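Local coordinates for ribulose-bisphosphate carboxylase (Alicyclobacillus acidocaldarius subsp. acidocaldarius, PDB 4NAS), which belongs to the ribulose-bisphosphate carboxylase large-chain family, joining an N-terminal domain to a TIM-barrel catalytic domain that binds calcium in this crystal structure, at residues M146-K150 against G363-H367; A54-G58 against P83-L87. One frame throughout, in Å; residues are numbered along the deposited sequence.

Contact 1: M146-K150 against G363-H367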
loop_
_atom_site.group_PDB
_atom_site.type_symbol
_atom_site.label_atom_id
_atom_site.label_comp_id
_atom_site.label_asym_id
_atom_site.label_seq_id
_atom_site.Cartn_x
_atom_site.Cartn_y
_atom_site.Cartn_z
HETATM N N MSE B 146 -19.065 -17.757 10.183
HETATM C CA MSE B 146 -18.406 -17.838 8.885
HETATM C C MSE B 146 -17.365 -18.962 8.834
HETATM O O MSE B 146 -16.575 -19.119 9.765
HETATM C CB MSE B 146 -17.758 -16.497 8.531
HETATM C CG MSE B 146 -17.019 -16.479 7.194
HETATM SE SE MSE B 146 -16.573 -14.607 6.763
HETATM C CE MSE B 146 -15.304 -14.315 8.190
ATOM N N SER B 147 -17.398 -19.752 7.758
ATOM C CA SER B 147 -16.407 -20.820 7.517
ATOM C C SER B 147 -15.457 -20.416 6.372
ATOM O O SER B 147 -15.810 -19.611 5.509
ATOM C CB SER B 147 -17.103 -22.172 7.238
ATOM O OG SER B 147 -16.179 -23.253 7.176
ATOM N N ILE B 148 -14.225 -20.919 6.398
ATOM C CA ILE B 148 -13.268 -20.627 5.338
ATOM C C ILE B 148 -12.824 -21.909 4.643
ATOM O O ILE B 148 -12.457 -22.868 5.314
ATOM C CB ILE B 148 -12.004 -19.935 5.903
ATOM C CG1 ILE B 148 -12.391 -18.697 6.722
ATOM C CG2 ILE B 148 -11.033 -19.613 4.781
ATOM C CD1 ILE B 148 -11.384 -18.298 7.787
ATOM N N PHE B 149 -12.849 -21.919 3.311
ATOM C CA PHE B 149 -12.324 -23.036 2.516
ATOM C C PHE B 149 -10.943 -23.458 2.990
ATOM O O PHE B 149 -10.046 -22.636 3.112
ATOM C CB PHE B 149 -12.230 -22.668 1.029
ATOM C CG PHE B 149 -13.474 -22.944 0.263
ATOM C CD1 PHE B 149 -14.526 -22.042 0.273
ATOM C CD2 PHE B 149 -13.610 -24.119 -0.460
ATOM C CE1 PHE B 149 -15.692 -22.321 -0.430
ATOM C CE2 PHE B 149 -14.767 -24.382 -1.164
ATOM C CZ PHE B 149 -15.803 -23.483 -1.148
ATOM N N LYS B 150 -10.761 -24.742 3.248
ATOM C CA LYS B 150 -9.446 -25.193 3.694
ATOM C C LYS B 150 -8.471 -25.324 2.513
ATOM O O LYS B 150 -7.246 -25.217 2.687
ATOM C CB LYS B 150 -9.556 -26.500 4.490
ATOM C CG LYS B 150 -9.902 -27.731 3.675
ATOM C CD LYS B 150 -10.107 -28.927 4.588
ATOM C CE LYS B 150 -10.458 -30.179 3.800
ATOM N NZ LYS B 150 -11.064 -31.213 4.679
ATOM N N GLY B 363 -11.318 -23.996 13.320
ATOM C CA GLY B 363 -12.443 -24.270 14.197
ATOM C C GLY B 363 -13.519 -25.111 13.530
ATOM O O GLY B 363 -14.198 -25.919 14.176
ATOM N N ILE B 364 -13.682 -24.923 12.229
ATOM C CA ILE B 364 -14.634 -25.729 11.463
ATOM C C ILE B 364 -13.970 -27.000 10.955
ATOM O O ILE B 364 -14.439 -28.115 11.201
ATOM C CB ILE B 364 -15.173 -24.956 10.256
ATOM C CG1 ILE B 364 -15.909 -23.718 10.730
ATOM C CG2 ILE B 364 -16.113 -25.825 9.441
ATOM C CD1 ILE B 364 -17.181 -24.037 11.422
ATOM N N HIS B 365 -12.855 -26.840 10.262
ATOM C CA HIS B 365 -12.224 -28.001 9.632
ATOM C C HIS B 365 -11.432 -28.899 10.575
ATOM O O HIS B 365 -11.225 -30.077 10.273
ATOM C CB HIS B 365 -11.393 -27.574 8.430
ATOM C CG HIS B 365 -12.204 -26.890 7.375
ATOM N ND1 HIS B 365 -12.995 -27.584 6.480
ATOM C CD2 HIS B 365 -12.375 -25.576 7.093
ATOM C CE1 HIS B 365 -13.604 -26.725 5.680
ATOM N NE2 HIS B 365 -13.245 -25.502 6.031
ATOM N N GLY B 366 -11.009 -28.358 11.713
ATOM C CA GLY B 366 -10.270 -29.152 12.684
ATOM C C GLY B 366 -11.174 -29.983 13.583
ATOM O O GLY B 366 -10.684 -30.742 14.410
ATOM N N HIS B 367 -12.491 -29.828 13.438
ATOM C CA HIS B 367 -13.416 -30.536 14.306
ATOM C C HIS B 367 -13.382 -32.037 13.993
ATOM O O HIS B 367 -13.425 -32.442 12.831
ATOM C CB HIS B 367 -14.826 -29.966 14.179
ATOM C CG HIS B 367 -15.791 -30.503 15.195
ATOM N ND1 HIS B 367 -16.265 -31.798 15.164
ATOM C CD2 HIS B 367 -16.384 -29.910 16.258
ATOM C CE1 HIS B 367 -17.100 -31.982 16.171
ATOM N NE2 HIS B 367 -17.194 -30.850 16.846
HETATM O O HOH W 1 -13.320 -30.317 6.538
#

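Contact 2: A54-G58 against P83-L87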
loop_
_atom_site.group_PDB
_atom_site.type_symbol
_atom_site.label_atom_id
_atom_site.label_comp_id
_atom_site.label_asym_id
_atom_site.label_seq_id
_atom_site.Cartn_x
_atom_site.Cartn_y
_atom_site.Cartn_z
ATOM N N ALA B 54 -1.794 31.807 3.582
ATOM C CA ALA B 54 -1.643 31.384 4.971
ATOM C C ALA B 54 -2.685 30.348 5.374
ATOM O O ALA B 54 -2.394 29.435 6.144
ATOM C CB ALA B 54 -1.701 32.589 5.906
ATOM N N LYS B 55 -3.890 30.488 4.834
ATOM C CA LYS B 55 -4.984 29.579 5.155
ATOM C C LYS B 55 -4.746 28.164 4.627
ATOM O O LYS B 55 -5.429 27.233 5.040
ATOM C CB LYS B 55 -6.323 30.131 4.644
ATOM C CG LYS B 55 -6.799 29.526 3.325
ATOM C CD LYS B 55 -8.269 29.133 3.391
ATOM C CE LYS B 55 -8.559 27.901 2.537
ATOM N NZ LYS B 55 -9.969 27.430 2.696
ATOM N N HIS B 56 -3.780 28.009 3.723
ATOM C CA HIS B 56 -3.408 26.698 3.202
ATOM C C HIS B 56 -2.227 26.112 3.970
ATOM O O HIS B 56 -1.802 24.975 3.714
ATOM C CB HIS B 56 -3.059 26.780 1.710
ATOM C CG HIS B 56 -4.245 26.966 0.817
ATOM N ND1 HIS B 56 -4.992 25.906 0.343
ATOM C CD2 HIS B 56 -4.822 28.087 0.318
ATOM C CE1 HIS B 56 -5.971 26.367 -0.415
ATOM N NE2 HIS B 56 -5.891 27.688 -0.447
ATOM N N CYS B 57 -1.684 26.884 4.909
ATOM C CA CYS B 57 -0.490 26.423 5.608
ATOM C C CYS B 57 -0.837 25.539 6.804
ATOM O O CYS B 57 -1.843 25.759 7.475
ATOM C CB CYS B 57 0.398 27.597 6.042
ATOM S SG CYS B 57 1.975 27.076 6.774
ATOM N N GLY B 58 0.012 24.551 7.070
ATOM C CA GLY B 58 -0.169 23.678 8.219
ATOM C C GLY B 58 0.297 24.317 9.513
ATOM O O GLY B 58 0.836 25.430 9.501
ATOM N N PRO B 83 -4.530 21.482 6.714
ATOM C CA PRO B 83 -5.806 22.080 6.301
ATOM C C PRO B 83 -6.488 21.191 5.280
ATOM O O PRO B 83 -5.824 20.704 4.368
ATOM C CB PRO B 83 -5.373 23.397 5.635
ATOM C CG PRO B 83 -4.077 23.739 6.284
ATOM C CD PRO B 83 -3.395 22.409 6.560
ATOM N N VAL B 84 -7.789 20.973 5.429
ATOM C CA VAL B 84 -8.503 20.026 4.570
ATOM C C VAL B 84 -8.608 20.534 3.131
ATOM O O VAL B 84 -8.789 19.759 2.189
ATOM C CB VAL B 84 -9.910 19.743 5.153
ATOM C CG1 VAL B 84 -10.780 18.921 4.191
ATOM C CG2 VAL B 84 -9.763 19.033 6.476
ATOM N N ALA B 85 -8.456 21.844 2.965
ATOM C CA ALA B 85 -8.563 22.456 1.657
ATOM C C ALA B 85 -7.470 22.018 0.702
ATOM O O ALA B 85 -7.585 22.256 -0.494
ATOM C CB ALA B 85 -8.574 23.974 1.778
ATOM N N ASN B 86 -6.411 21.393 1.216
ATOM C CA ASN B 86 -5.345 20.908 0.342
ATOM C C ASN B 86 -5.570 19.487 -0.164
ATOM O O ASN B 86 -4.806 18.995 -1.005
ATOM C CB ASN B 86 -3.981 20.978 1.034
ATOM C CG ASN B 86 -3.655 22.356 1.491
ATOM O OD1 ASN B 86 -4.191 23.334 0.962
ATOM N ND2 ASN B 86 -2.789 22.461 2.489
ATOM N N LEU B 87 -6.607 18.835 0.359
ATOM C CA LEU B 87 -6.917 17.462 -0.035
ATOM C C LEU B 87 -7.958 17.504 -1.155
ATOM O O LEU B 87 -8.464 18.578 -1.514
ATOM C CB LEU B 87 -7.389 16.621 1.172
ATOM C CG LEU B 87 -6.411 16.565 2.359
ATOM C CD1 LEU B 87 -6.905 15.654 3.485
ATOM C CD2 LEU B 87 -5.022 16.128 1.916
#

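Contact 1: M146-K150 against G363-H367
The imidazole of His365 turns an edge to Ile148 O and one face to Lys150, both residues in the loop that leaves the first strand of the TIM barrel. Its NE2 meets Ile148 O near the ring plane, 2.8 Å away; the N-H points well off this oxygen (N-H...O angle 127°), and the bond is weak. The same nitrogen makes a second weak bond to OE1 of Gln167, so its N-H is shared between a backbone carbonyl and an amide oxygen. Over the ring face lies Lys150 CB, 3.9 Å from the centroid and almost on the ring normal, a CH-pi contact. Lys150 CG stands between the backbone N and the carbonyl carbon (chi1 71°), and from there the extended chain runs across the ring, bringing CD to 3.7 Å from His365 ND1. Its amine donates to a water 3.1 Å from NZ, and that water lies in the ring plane, 2.8 Å from His365 ND1.

Beside the histidine, Ser147 OG rests against Ile364, with CG2 at 3.4 Å and CG1 at 3.6 Å. The polar partner of this buried hydroxyl is again Gln167 OE1, which thus links Ser147 to His365 and probably helps to set the ring, though its bond to NE2 is weak.

Farther out, Ile364 packs on Ala371 and Phe378 of helix 371-386, Phe149 packs on Leu160, Ala163 and Phe164 of helix 157-168, and Lys150 also packs on Thr41 of the second subunit. Backbone bonds from Met146, a selenomethionine here, to Leu358 and Ala360 pair strand 144-146 with strand 357-359. The contact lies just beyond this pair, between the loop after the first barrel strand and the short helix 362-365 that follows the last.

Contact 2: A54-G58 against P83-L87
Pro83 sets its ring against the backbone of His56-Gly58, at the end of a turn, closing the open end of a beta hairpin in the N-terminal domain: strand 59-68 starts just after 54-58, and strand 73-83 runs into 83-87. The two segments thus meet where the hairpin is entered and left. The proline comes up to a row of backbone atoms, its CG 3.2 Å from Cys57 O and 3.6 Å from His56 O, and its CD 3.8 Å from Gly58 CA. On the turn side, a type I beta turn from Ala54 to Cys57 leads the chain out of helix 47-54 and carries the carbonyls of His56 and Cys57.

After Pro83 the chain winds into a short 3-10 segment, residues 84-86. Ala85 offers its methyl to the bent Lys55 side chain, whose NZ lies 3.8 Å from Ala85 CB. Lys55 CE, in turn, sits above one face of the His56 ring, offset toward its rim, and Ala85 O makes a weak hydrogen bond to Thr183 of the second subunit.

Asn86 grips His56 twice. Its amide lies nearly coplanar with the imidazole, the planes only 13° apart, and both groups of the amide are used. ND2 donates an almost straight bond, 3.0 Å long, to His56 O, so this buried side chain also holds the backbone of the turn. The ring's far nitrogen, NE2, bonds to the hydroxyl of Tyr186 of the second subunit, placing His56 at the dimer interface. On the near side, His56 ND1 donates in the plane of its ring to Asn86 OD1 at 2.8 Å, with an N-H...O angle of 169°.

Overall arrangement
The two contacts belong to different domains, contact 2 to the N-terminal domain and contact 1 to the TIM barrel, and lie on opposite sides of the chain's centre. Their centres are 50 Å apart and their nearest atoms about 31 Å. The segments of contact 2 are 25 residues apart in sequence, those of contact 1 are 213, and contact 2 is complete before contact 1 begins. In the barrel a calcium site is formed by carboxylated Lys176, Asp178 and Glu179. The side chain of Ile148 in contact 1 lies about 5 Å from a bound calcium ion, that of Asn86 in contact 2 about 13 Å from one. Both reach the second subunit, contact 2 with more residues.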